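Local coordinates for thioredoxin-like fold domain-containing protein (Paracoccus denitrificans, PDB 3DML), which acts as a periplasmic thiol-disulfide oxidoreductase of the thioredoxin fold (SoxS), probably serving chemotrophic sulfur oxidation, at residues A38-Q43 with E93-E98; P42-T47 with F100-L105; P66-A71 with V81-D86; T77-L82 with S89-G94. One frame throughout, in Å; residues are numbered along the deposited sequence. Where two conformers were deposited one is given.

Overall arrangement
From the N terminus, the chain lays down central strand 20-26 and then helix 31-39, at whose end A38-Q43 begins interaction 1. P42-T47, overlapping it by two residues, begins interaction 2. Both close late: interaction 1 on the turn after strand 87-93, interaction 2 on helix 98-112, so their long loops cross, and they touch through I40 with F101 and W102. Interaction 2 encloses both remaining contacts; interaction 1 encloses interaction 3 alone. In interaction 3 the loop P66-A71 returns to strand 79-84 and its turn, about 20 Å from interaction 2, centre to centre. Interaction 4 pairs strand 79-84 with 87-93, shares V81 and L82 with interaction 3, and shares E93 and G94 with interaction 1.

Interaction 1 of 4, residues A38-Q43 with E93-E98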
loop_
_atom_site.group_PDB
_atom_site.type_symbol
_atom_site.label_atom_id
_atom_site.label_comp_id
_atom_site.label_asym_id
_atom_site.label_seq_id
_atom_site.Cartn_x
_atom_site.Cartn_y
_atom_site.Cartn_z
ATOM N N ALA A 38 -1.953 13.027 -3.456
ATOM C CA ALA A 38 -1.360 14.353 -3.599
ATOM C C ALA A 38 -0.002 14.472 -2.913
ATOM O O ALA A 38 0.875 15.191 -3.396
ATOM C CB ALA A 38 -2.295 15.417 -3.046
ATOM N N GLU A 39 0.167 13.800 -1.775
ATOM C CA GLU A 39 1.313 14.055 -0.914
ATOM C C GLU A 39 2.454 13.081 -1.120
ATOM O O GLU A 39 3.619 13.497 -1.227
ATOM C CB GLU A 39 0.903 14.042 0.560
ATOM C CG GLU A 39 0.040 15.223 0.909
ATOM C CD GLU A 39 -0.645 15.138 2.256
ATOM O OE1 GLU A 39 -0.276 14.299 3.129
ATOM O OE2 GLU A 39 -1.571 15.963 2.439
ATOM N N ILE A 40 2.134 11.789 -1.133
ATOM C CA ILE A 40 3.159 10.757 -1.224
ATOM C C ILE A 40 3.342 10.272 -2.673
ATOM O O ILE A 40 4.482 10.126 -3.144
ATOM C CB ILE A 40 2.834 9.537 -0.320
ATOM C CG1 ILE A 40 2.815 9.907 1.184
ATOM C CG2 ILE A 40 3.785 8.371 -0.608
ATOM C CD1 ILE A 40 4.135 10.382 1.709
ATOM N N ALA A 41 2.238 9.997 -3.367
ATOM C CA ALA A 41 2.300 9.365 -4.701
ATOM C C ALA A 41 3.328 10.000 -5.675
ATOM O O ALA A 41 4.075 9.283 -6.310
ATOM C CB ALA A 41 0.909 9.299 -5.357
ATOM N N PRO A 42 3.354 11.342 -5.794
ATOM C CA PRO A 42 4.334 11.938 -6.724
ATOM C C PRO A 42 5.803 11.608 -6.359
ATOM O O PRO A 42 6.618 11.339 -7.256
ATOM C CB PRO A 42 4.065 13.447 -6.605
ATOM C CG PRO A 42 2.666 13.573 -5.986
ATOM C CD PRO A 42 2.541 12.361 -5.095
ATOM N N GLN A 43 6.149 11.601 -5.066
ATOM C CA GLN A 43 7.523 11.302 -4.633
ATOM C C GLN A 43 7.815 9.815 -4.690
ATOM O O GLN A 43 8.953 9.402 -4.888
ATOM C CB GLN A 43 7.731 11.712 -3.158
ATOM C CG GLN A 43 7.186 13.055 -2.812
ATOM C CD GLN A 43 7.329 13.357 -1.332
ATOM O OE1 GLN A 43 6.384 13.157 -0.538
ATOM N NE2 GLN A 43 8.511 13.836 -0.947
ATOM N N GLU A 93 -2.822 0.296 7.594
ATOM C CA GLU A 93 -4.169 0.778 7.323
ATOM C C GLU A 93 -4.248 2.250 7.714
ATOM O O GLU A 93 -3.930 2.610 8.847
ATOM C CB GLU A 93 -5.222 -0.069 8.062
ATOM C CG GLU A 93 -5.168 -1.573 7.652
ATOM C CD GLU A 93 -6.178 -2.446 8.402
ATOM O OE1 GLU A 93 -6.257 -2.317 9.639
ATOM O OE2 GLU A 93 -6.856 -3.309 7.764
ATOM N N GLY A 94 -4.688 3.070 6.771
ATOM C CA GLY A 94 -4.861 4.513 6.971
ATOM C C GLY A 94 -3.652 5.338 6.536
ATOM O O GLY A 94 -2.597 4.795 6.169
ATOM N N TYR A 95 -3.831 6.655 6.564
ATOM C CA TYR A 95 -2.800 7.598 6.169
ATOM C C TYR A 95 -2.848 8.827 7.093
ATOM O O TYR A 95 -3.432 9.859 6.748
ATOM C CB TYR A 95 -2.929 7.979 4.681
ATOM C CG TYR A 95 -1.933 9.052 4.288
ATOM C CD1 TYR A 95 -0.562 8.860 4.484
ATOM C CD2 TYR A 95 -2.368 10.271 3.738
ATOM C CE1 TYR A 95 0.376 9.860 4.147
ATOM C CE2 TYR A 95 -1.440 11.277 3.386
ATOM C CZ TYR A 95 -0.073 11.050 3.605
ATOM O OH TYR A 95 0.838 12.028 3.298
ATOM N N PRO A 96 -2.263 8.701 8.294
ATOM C CA PRO A 96 -2.244 9.844 9.228
ATOM C C PRO A 96 -1.225 10.937 8.875
ATOM O O PRO A 96 -1.220 11.998 9.513
ATOM C CB PRO A 96 -1.911 9.207 10.589
ATOM C CG PRO A 96 -1.756 7.729 10.353
ATOM C CD PRO A 96 -1.639 7.496 8.868
ATOM N N GLY A 97 -0.410 10.717 7.847
ATOM C CA GLY A 97 0.415 11.792 7.300
ATOM C C GLY A 97 1.741 11.249 6.845
ATOM O O GLY A 97 2.052 10.094 7.107
ATOM N N GLU A 98 2.538 12.095 6.185
ATOM C CA GLU A 98 3.756 11.640 5.535
ATOM C C GLU A 98 4.677 10.972 6.509
ATOM O O GLU A 98 5.223 9.918 6.198
ATOM C CB GLU A 98 4.518 12.796 4.858
ATOM C CG GLU A 98 3.807 13.365 3.645
ATOM C CD GLU A 98 4.550 14.530 3.002
ATOM O OE1 GLU A 98 5.304 15.236 3.708
ATOM O OE2 GLU A 98 4.355 14.755 1.784
HETATM O O HOH W 1 1.492 14.665 5.731
HETATM O O HOH W 2 4.477 16.129 -0.225
#
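E39 OE1 is gripped twice: the hydroxyl Y95 OH donates to it at 2.5 Å, and a water donates from 3.2 Å. The hydroxyl arrives on the anti side of the carboxylate, 16° out of its plane, while the oxygen itself sits at the edge of the tyrosine ring. That same water accepts from E98 N, linking the acid to the first turn of helix 98-112. Y95 CG is anti to the backbone N (chi1 175°), and the ring beyond it carries OH to E39. In the thioredoxin fold helix 31-39 starts at the CxxC motif, here C30 and C33 as free thiols, and the contact ties its far end to the turn leaving the last strand. I40 lines the apolar side, with CG1 3.8 Å from Y95 CE1 and CD1 3.6 Å from E98 CG. G97 N lies over one ring face of Y95, toward the rim, and W36 meets the ring edge-to-face. A phenylalanine in place of Y95 would probably leave E39 OE1 without its protein donor. E39 OE1 and E98 OE2 stand 4.8 Å apart, like charges that would probably repel mildly.

Interaction 2 of 4, residues P42-T47 with F100-L105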
loop_
_atom_site.group_PDB
_atom_site.type_symbol
_atom_site.label_atom_id
_atom_site.label_comp_id
_atom_site.label_asym_id
_atom_site.label_seq_id
_atom_site.Cartn_x
_atom_site.Cartn_y
_atom_site.Cartn_z
ATOM N N PRO A 42 3.354 11.342 -5.794
ATOM C CA PRO A 42 4.334 11.938 -6.724
ATOM C C PRO A 42 5.803 11.608 -6.359
ATOM O O PRO A 42 6.618 11.339 -7.256
ATOM C CB PRO A 42 4.065 13.447 -6.605
ATOM C CG PRO A 42 2.666 13.573 -5.986
ATOM C CD PRO A 42 2.541 12.361 -5.095
ATOM N N GLN A 43 6.149 11.601 -5.066
ATOM C CA GLN A 43 7.523 11.302 -4.633
ATOM C C GLN A 43 7.815 9.815 -4.690
ATOM O O GLN A 43 8.953 9.402 -4.888
ATOM C CB GLN A 43 7.731 11.712 -3.158
ATOM C CG GLN A 43 7.186 13.055 -2.812
ATOM C CD GLN A 43 7.329 13.357 -1.332
ATOM O OE1 GLN A 43 6.384 13.157 -0.538
ATOM N NE2 GLN A 43 8.511 13.836 -0.947
ATOM N N TYR A 44 6.783 9.005 -4.479
ATOM C CA TYR A 44 6.973 7.599 -4.190
ATOM C C TYR A 44 7.919 6.815 -5.136
ATOM O O TYR A 44 8.895 6.229 -4.675
ATOM C CB TYR A 44 5.591 6.911 -4.027
ATOM C CG TYR A 44 5.716 5.533 -3.452
ATOM C CD1 TYR A 44 5.878 5.339 -2.081
ATOM C CD2 TYR A 44 5.682 4.409 -4.284
ATOM C CE1 TYR A 44 6.009 4.064 -1.543
ATOM C CE2 TYR A 44 5.811 3.136 -3.773
ATOM C CZ TYR A 44 5.966 2.958 -2.395
ATOM O OH TYR A 44 6.098 1.688 -1.870
ATOM N N PRO A 45 7.653 6.804 -6.458
ATOM C CA PRO A 45 8.554 6.011 -7.314
ATOM C C PRO A 45 9.958 6.605 -7.481
ATOM O O PRO A 45 10.826 5.972 -8.078
ATOM C CB PRO A 45 7.805 5.981 -8.663
ATOM C CG PRO A 45 7.041 7.251 -8.693
ATOM C CD PRO A 45 6.567 7.427 -7.250
ATOM N N LEU A 46 10.169 7.801 -6.942
ATOM C CA LEU A 46 11.451 8.488 -7.023
ATOM C C LEU A 46 12.335 8.281 -5.799
ATOM O O LEU A 46 13.478 8.774 -5.757
ATOM C CB LEU A 46 11.196 9.982 -7.236
ATOM C CG LEU A 46 10.261 10.274 -8.414
ATOM C CD1 LEU A 46 9.979 11.771 -8.483
ATOM C CD2 LEU A 46 10.821 9.761 -9.720
ATOM N N THR A 47 11.808 7.552 -4.820
ATOM C CA THR A 47 12.499 7.253 -3.561
ATOM C C THR A 47 12.997 5.812 -3.544
ATOM O O THR A 47 12.471 4.942 -4.250
ATOM C CB THR A 47 11.558 7.443 -2.339
ATOM O OG1 THR A 47 10.493 6.488 -2.401
ATOM C CG2 THR A 47 10.959 8.836 -2.300
ATOM N N PHE A 100 4.178 9.435 9.128
ATOM C CA PHE A 100 3.718 8.150 9.640
ATOM C C PHE A 100 3.944 7.081 8.584
ATOM O O PHE A 100 4.439 6.003 8.877
ATOM C CB PHE A 100 2.264 8.276 10.051
ATOM C CG PHE A 100 2.113 9.076 11.302
ATOM C CD1 PHE A 100 2.028 8.436 12.538
ATOM C CD2 PHE A 100 2.171 10.472 11.253
ATOM C CE1 PHE A 100 1.945 9.179 13.711
ATOM C CE2 PHE A 100 2.082 11.228 12.416
ATOM C CZ PHE A 100 1.979 10.574 13.650
ATOM N N PHE A 101 3.676 7.439 7.346
ATOM C CA PHE A 101 3.774 6.510 6.224
ATOM C C PHE A 101 5.167 5.942 6.048
ATOM O O PHE A 101 5.346 4.740 6.034
ATOM C CB PHE A 101 3.263 7.177 4.928
ATOM C CG PHE A 101 3.308 6.259 3.738
ATOM C CD1 PHE A 101 2.345 5.253 3.571
ATOM C CD2 PHE A 101 4.355 6.347 2.833
ATOM C CE1 PHE A 101 2.400 4.384 2.448
ATOM C CE2 PHE A 101 4.422 5.493 1.724
ATOM C CZ PHE A 101 3.453 4.511 1.545
ATOM N N TRP A 102 6.173 6.803 5.895
ATOM C CA TRP A 102 7.509 6.314 5.571
ATOM C C TRP A 102 8.144 5.309 6.543
ATOM O O TRP A 102 8.604 4.241 6.114
ATOM C CB TRP A 102 8.474 7.482 5.304
ATOM C CG TRP A 102 8.101 8.351 4.125
ATOM C CD1 TRP A 102 7.737 9.670 4.149
ATOM C CD2 TRP A 102 8.111 7.961 2.747
ATOM N NE1 TRP A 102 7.505 10.118 2.862
ATOM C CE2 TRP A 102 7.732 9.088 1.989
ATOM C CE3 TRP A 102 8.399 6.758 2.082
ATOM C CZ2 TRP A 102 7.626 9.049 0.591
ATOM C CZ3 TRP A 102 8.293 6.720 0.703
ATOM C CH2 TRP A 102 7.915 7.856 -0.028
ATOM N N PRO A 103 8.209 5.635 7.846
ATOM C CA PRO A 103 8.869 4.679 8.746
ATOM C C PRO A 103 8.024 3.411 8.970
ATOM O O PRO A 103 8.578 2.338 9.241
ATOM C CB PRO A 103 9.033 5.470 10.073
ATOM C CG PRO A 103 8.039 6.539 10.024
ATOM C CD PRO A 103 7.731 6.833 8.555
HETATM N N MSE A 104 6.707 3.520 8.854
HETATM C CA MSE A 104 5.870 2.333 9.019
HETATM C C MSE A 104 6.002 1.413 7.820
HETATM O O MSE A 104 6.034 0.194 7.967
HETATM C CB MSE A 104 4.432 2.736 9.284
HETATM C CG MSE A 104 4.357 3.696 10.463
HETATM SE SE MSE A 104 2.577 4.010 11.078
HETATM C CE MSE A 104 1.664 4.628 9.450
ATOM N N LEU A 105 6.126 1.992 6.627
ATOM C CA LEU A 105 6.378 1.175 5.451
ATOM C C LEU A 105 7.764 0.531 5.557
ATOM O O LEU A 105 7.948 -0.658 5.256
ATOM C CB LEU A 105 6.289 2.029 4.182
ATOM C CG LEU A 105 6.713 1.295 2.893
ATOM C CD1 LEU A 105 5.789 0.105 2.579
ATOM C CD2 LEU A 105 6.772 2.253 1.730
#
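Y44 runs from CB along its ring into the flank of helix 98-112, meeting W102, F101 and L105 in turn. Its chi1 of -168° puts CG anti to the backbone N, and the ring beyond it extends from the short 3-10 segment 44-46 to the helix. The first contact is CD1, 3.8 Å from W102 CH2, the two side chains meeting at a slant. One atom on, CE1 approaches the edge of the F101 ring in its plane, 3.9 Å from CE2, and lies 3.8 Å from L105 CD2. At the tip, OH meets L105 CD2 at 3.7 Å, the leucine methyl in the plane of the tyrosine ring, and makes its hydrogen bond to A53 O. This packing fits the link between helices 31-39 and 48-52 against the C-terminal helix of the thioredoxin fold, with L22 of strand 20-26 touching Y44, F101 and L105. T47 closes in on W102 tip to tip, OG1 standing 3.8 Å from CH2. That oxygen also donates to Y44 O at 2.8 Å, a carbonyl that takes T47 N as well, and it caps helix 48-52 through G50 N. Over one face of the W102 indole, offset toward the rim, sits F101 CD2.

Interaction 3 of 4, residues P66-A71 with V81-D86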
loop_
_atom_site.group_PDB
_atom_site.type_symbol
_atom_site.label_atom_id
_atom_site.label_comp_id
_atom_site.label_asym_id
_atom_site.label_seq_id
_atom_site.Cartn_x
_atom_site.Cartn_y
_atom_site.Cartn_z
ATOM N N PRO A 66 -6.177 -12.045 -10.050
ATOM C CA PRO A 66 -5.904 -13.470 -9.853
ATOM C C PRO A 66 -4.514 -13.773 -9.258
ATOM O O PRO A 66 -3.528 -13.090 -9.579
ATOM C CB PRO A 66 -6.020 -14.034 -11.276
ATOM C CG PRO A 66 -7.028 -13.133 -11.915
ATOM C CD PRO A 66 -6.677 -11.764 -11.409
ATOM N N GLY A 67 -4.460 -14.768 -8.378
ATOM C CA GLY A 67 -3.197 -15.244 -7.790
ATOM C C GLY A 67 -2.754 -14.537 -6.515
ATOM O O GLY A 67 -1.814 -14.978 -5.845
ATOM N N LEU A 68 -3.428 -13.441 -6.180
ATOM C CA LEU A 68 -3.017 -12.574 -5.075
ATOM C C LEU A 68 -3.602 -13.093 -3.768
ATOM O O LEU A 68 -4.813 -13.251 -3.646
ATOM C CB LEU A 68 -3.469 -11.125 -5.336
ATOM C CG LEU A 68 -2.501 -9.948 -5.524
ATOM C CD1 LEU A 68 -1.303 -10.231 -6.392
ATOM C CD2 LEU A 68 -3.245 -8.722 -6.042
ATOM N N GLU A 69 -2.747 -13.375 -2.791
ATOM C CA GLU A 69 -3.214 -13.968 -1.533
ATOM C C GLU A 69 -3.082 -12.968 -0.372
ATOM O O GLU A 69 -1.964 -12.649 0.049
ATOM C CB GLU A 69 -2.416 -15.235 -1.203
ATOM C CG GLU A 69 -2.214 -16.178 -2.393
ATOM C CD GLU A 69 -3.481 -16.931 -2.743
ATOM O OE1 GLU A 69 -4.254 -17.258 -1.821
ATOM O OE2 GLU A 69 -3.704 -17.206 -3.942
ATOM N N LEU A 70 -4.216 -12.479 0.116
ATOM C CA LEU A 70 -4.235 -11.617 1.297
ATOM C C LEU A 70 -4.474 -12.381 2.599
ATOM O O LEU A 70 -5.210 -13.384 2.617
ATOM C CB LEU A 70 -5.319 -10.541 1.176
ATOM C CG LEU A 70 -5.287 -9.570 -0.011
ATOM C CD1 LEU A 70 -6.384 -8.532 0.118
ATOM C CD2 LEU A 70 -3.936 -8.874 -0.132
ATOM N N ALA A 71 -3.935 -11.842 3.697
ATOM C CA ALA A 71 -4.091 -12.467 5.027
ATOM C C ALA A 71 -5.527 -12.301 5.574
ATOM O O ALA A 71 -6.010 -13.111 6.375
ATOM C CB ALA A 71 -3.100 -11.852 5.984
ATOM N N VAL A 81 -0.999 -2.751 1.265
ATOM C CA VAL A 81 -0.592 -4.111 1.577
ATOM C C VAL A 81 0.750 -4.398 0.908
ATOM O O VAL A 81 0.881 -4.294 -0.316
ATOM C CB VAL A 81 -1.623 -5.166 1.118
ATOM C CG1 VAL A 81 -1.126 -6.568 1.491
ATOM C CG2 VAL A 81 -2.990 -4.902 1.767
ATOM N N LEU A 82 1.734 -4.754 1.717
ATOM C CA LEU A 82 3.030 -5.132 1.167
ATOM C C LEU A 82 2.970 -6.609 0.839
ATOM O O LEU A 82 2.775 -7.457 1.730
ATOM C CB LEU A 82 4.167 -4.829 2.148
ATOM C CG LEU A 82 5.561 -5.101 1.570
ATOM C CD1 LEU A 82 5.958 -4.036 0.523
ATOM C CD2 LEU A 82 6.597 -5.192 2.681
HETATM N N MSE A 83 3.151 -6.897 -0.445
HETATM C CA MSE A 83 3.149 -8.256 -0.982
HETATM C C MSE A 83 4.572 -8.685 -1.235
HETATM O O MSE A 83 5.372 -7.922 -1.783
HETATM C CB MSE A 83 2.431 -8.288 -2.328
HETATM C CG MSE A 83 1.076 -7.675 -2.345
HETATM SE SE MSE A 83 -0.188 -8.704 -1.259
HETATM C CE MSE A 83 -0.251 -10.280 -2.390
ATOM N N ALA A 84 4.879 -9.922 -0.872
ATOM C CA ALA A 84 6.144 -10.539 -1.257
ATOM C C ALA A 84 5.746 -11.632 -2.234
ATOM O O ALA A 84 5.137 -12.635 -1.848
ATOM C CB ALA A 84 6.826 -11.120 -0.062
ATOM N N GLY A 85 6.044 -11.417 -3.507
ATOM C CA GLY A 85 5.538 -12.299 -4.540
ATOM C C GLY A 85 4.025 -12.186 -4.525
ATOM O O GLY A 85 3.474 -11.090 -4.550
ATOM N N ASP A 86 3.331 -13.308 -4.457
ATOM C CA ASP A 86 1.877 -13.203 -4.551
ATOM C C ASP A 86 1.180 -13.239 -3.191
ATOM O O ASP A 86 -0.021 -13.469 -3.141
ATOM C CB ASP A 86 1.330 -14.331 -5.429
ATOM C CG ASP A 86 1.858 -14.278 -6.854
ATOM O OD1 ASP A 86 2.008 -13.165 -7.429
ATOM O OD2 ASP A 86 2.117 -15.373 -7.404
#
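M83 and L70 meet at the centre of this contact, the leucine methyl CD2 lying 3.9 Å from the selenium SE of the selenomethionine and 4.0 Å from V81 CG1. The L70 and M83 side chains cross at about a right angle, and the one methyl touches both M83 and V81, which rise from the same side of strand 79-84. M83 is folded back at chi2 and chi3 (-67° and -68°), and its terminal CE ends against the loop backbone, 3.8 Å from E69 O. L68 also approaches CE, but it is modelled in two conformers and its contact of 3.9 Å between CG and CE is doubtful in detail. The irregular segment 66-71, between strands 55-59 and 79-84, thus lies against the hairpin of strands 79-84 and 87-93 in the thioredoxin-like sheet, on its V81 and M83 side. Beyond the apolar patch it is pinned to the hairpin turn. E69 N donates to D86 O at 2.7 Å, a fairly straight bond (159°) running nearly along the C=O axis, and E69 CB and CG lean on the same oxygen. Next along the rim, G67 O abuts D86 CB at 3.2 Å. G67 has a positive phi, at which a CB would press on the carbonyl O of P66. Outside the pair, E69 also bonds E88 through the backbone, and G85 O accepts from R21 NH2. Across the two segments the grip is therefore one short main-chain hydrogen bond plus van der Waals contact, and the fit depends on backbone position and apolar shape rather than on charge.

Interaction 4 of 4, residues T77-L82 with S89-G94; sequences TPTFVL and SGRLEG
P78 O accepts from G94 N at 2.8 Å, opening a ladder that continues into antiparallel strands 79-84 and 87-93. F80 and L92 form a hydrogen-bonded pair, the bond from F80 N to L92 O almost perfectly straight (179°), and L92 N returns a bond to F80 O at 2.9 Å. In the next such pair L82 N donates to G90 O, and L82 O takes two donors, S89 N at 2.7 Å and G90 N at 3.3 Å: a classic beta bulge. F80 turns its ring edge to G94 O, with CE2 3.6 Å away. On the other face of the sheet, R91 lies beside V81, whose CG2 sits over one face of the guanidinium. That group has ample acceptors, NE with E88 OE2, NH2 with R72 O and NH1 with P73 O, while its salt bridge to E93 is long. E93 OE2 finds R72 NH1, and a water donates to it and to T79 OG1, which also bonds F76 O. T79 CG2 rests 4.0 Å from R91 CD. An alanine at T79 would probably leave F76 O without the hydroxyl, the water held by E93 alone, and a gap beside R91 CD and E93 CG. This is the beta hairpin of the thioredoxin fold, entered through P78 after a cis peptide bond; P78 touches C33, as the family's cis-proline lies beside the CxxC site.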
loop_
_atom_site.group_PDB
_atom_site.type_symbol
_atom_site.label_atom_id
_atom_site.label_comp_id
_atom_site.label_asym_id
_atom_site.label_seq_id
_atom_site.Cartn_x
_atom_site.Cartn_y
_atom_site.Cartn_z
ATOM N N THR A 77 -10.150 2.030 3.746
ATOM C CA THR A 77 -9.332 2.712 2.738
ATOM C C THR A 77 -8.825 4.066 3.276
ATOM O O THR A 77 -9.575 4.776 3.944
ATOM C CB THR A 77 -10.112 2.973 1.435
ATOM O OG1 THR A 77 -11.242 3.801 1.712
ATOM C CG2 THR A 77 -10.593 1.661 0.800
ATOM N N PRO A 78 -7.556 4.427 2.982
ATOM C CA PRO A 78 -6.590 3.639 2.211
ATOM C C PRO A 78 -5.990 2.514 3.048
ATOM O O PRO A 78 -5.746 2.680 4.250
ATOM C CB PRO A 78 -5.497 4.663 1.853
ATOM C CG PRO A 78 -5.560 5.670 2.976
ATOM C CD PRO A 78 -6.973 5.693 3.486
ATOM N N THR A 79 -5.762 1.370 2.417
ATOM C CA THR A 79 -4.959 0.313 3.047
ATOM C C THR A 79 -3.803 0.026 2.105
ATOM O O THR A 79 -4.005 -0.075 0.891
ATOM C CB THR A 79 -5.787 -0.978 3.269
ATOM O OG1 THR A 79 -6.762 -0.740 4.293
ATOM C CG2 THR A 79 -4.894 -2.161 3.709
ATOM N N PHE A 80 -2.612 -0.137 2.653
ATOM C CA PHE A 80 -1.443 -0.431 1.838
ATOM C C PHE A 80 -0.954 -1.815 2.208
ATOM O O PHE A 80 -0.572 -2.028 3.350
ATOM C CB PHE A 80 -0.333 0.585 2.105
ATOM C CG PHE A 80 -0.765 2.018 1.885
ATOM C CD1 PHE A 80 -0.620 2.603 0.618
ATOM C CD2 PHE A 80 -1.318 2.760 2.929
ATOM C CE1 PHE A 80 -1.006 3.928 0.395
ATOM C CE2 PHE A 80 -1.730 4.100 2.729
ATOM C CZ PHE A 80 -1.571 4.677 1.449
ATOM N N VAL A 81 -0.999 -2.751 1.265
ATOM C CA VAL A 81 -0.592 -4.111 1.577
ATOM C C VAL A 81 0.750 -4.398 0.908
ATOM O O VAL A 81 0.881 -4.294 -0.316
ATOM C CB VAL A 81 -1.623 -5.166 1.118
ATOM C CG1 VAL A 81 -1.126 -6.568 1.491
ATOM C CG2 VAL A 81 -2.990 -4.902 1.767
ATOM N N LEU A 82 1.734 -4.754 1.717
ATOM C CA LEU A 82 3.030 -5.132 1.167
ATOM C C LEU A 82 2.970 -6.609 0.839
ATOM O O LEU A 82 2.775 -7.457 1.730
ATOM C CB LEU A 82 4.167 -4.829 2.148
ATOM C CG LEU A 82 5.561 -5.101 1.570
ATOM C CD1 LEU A 82 5.958 -4.036 0.523
ATOM C CD2 LEU A 82 6.597 -5.192 2.681
ATOM N N SER A 89 2.700 -9.807 2.982
ATOM C CA SER A 89 3.718 -9.856 4.031
ATOM C C SER A 89 3.263 -9.038 5.242
ATOM O O SER A 89 3.461 -9.441 6.389
ATOM C CB SER A 89 5.071 -9.339 3.496
ATOM O OG SER A 89 6.042 -9.269 4.533
ATOM N N GLY A 90 2.656 -7.879 4.999
ATOM C CA GLY A 90 2.180 -7.043 6.099
ATOM C C GLY A 90 1.372 -5.924 5.490
ATOM O O GLY A 90 1.292 -5.824 4.268
ATOM N N ARG A 91 0.771 -5.086 6.329
ATOM C CA ARG A 91 -0.041 -3.986 5.813
ATOM C C ARG A 91 -0.053 -2.794 6.749
ATOM O O ARG A 91 0.216 -2.917 7.947
ATOM C CB ARG A 91 -1.489 -4.456 5.532
ATOM C CG ARG A 91 -2.313 -4.755 6.783
ATOM C CD ARG A 91 -3.793 -4.977 6.396
ATOM N NE ARG A 91 -3.976 -6.164 5.552
ATOM C CZ ARG A 91 -5.159 -6.573 5.076
ATOM N NH1 ARG A 91 -6.258 -5.867 5.334
ATOM N NH2 ARG A 91 -5.227 -7.664 4.316
ATOM N N LEU A 92 -0.337 -1.637 6.170
ATOM C CA LEU A 92 -0.590 -0.415 6.911
ATOM C C LEU A 92 -2.014 0.008 6.579
ATOM O O LEU A 92 -2.377 0.098 5.402
ATOM C CB LEU A 92 0.292 0.706 6.386
ATOM C CG LEU A 92 1.790 0.638 6.342
ATOM C CD1 LEU A 92 2.251 2.007 5.822
ATOM C CD2 LEU A 92 2.235 0.383 7.767
ATOM N N GLU A 93 -2.822 0.296 7.594
ATOM C CA GLU A 93 -4.169 0.778 7.323
ATOM C C GLU A 93 -4.248 2.250 7.714
ATOM O O GLU A 93 -3.930 2.610 8.847
ATOM C CB GLU A 93 -5.222 -0.069 8.062
ATOM C CG GLU A 93 -5.168 -1.573 7.652
ATOM C CD GLU A 93 -6.178 -2.446 8.402
ATOM O OE1 GLU A 93 -6.257 -2.317 9.639
ATOM O OE2 GLU A 93 -6.856 -3.309 7.764
ATOM N N GLY A 94 -4.688 3.070 6.771
ATOM C CA GLY A 94 -4.861 4.513 6.971
ATOM C C GLY A 94 -3.652 5.338 6.536
ATOM O O GLY A 94 -2.597 4.795 6.169
HETATM O O HOH W 3 -8.008 -2.965 5.518
#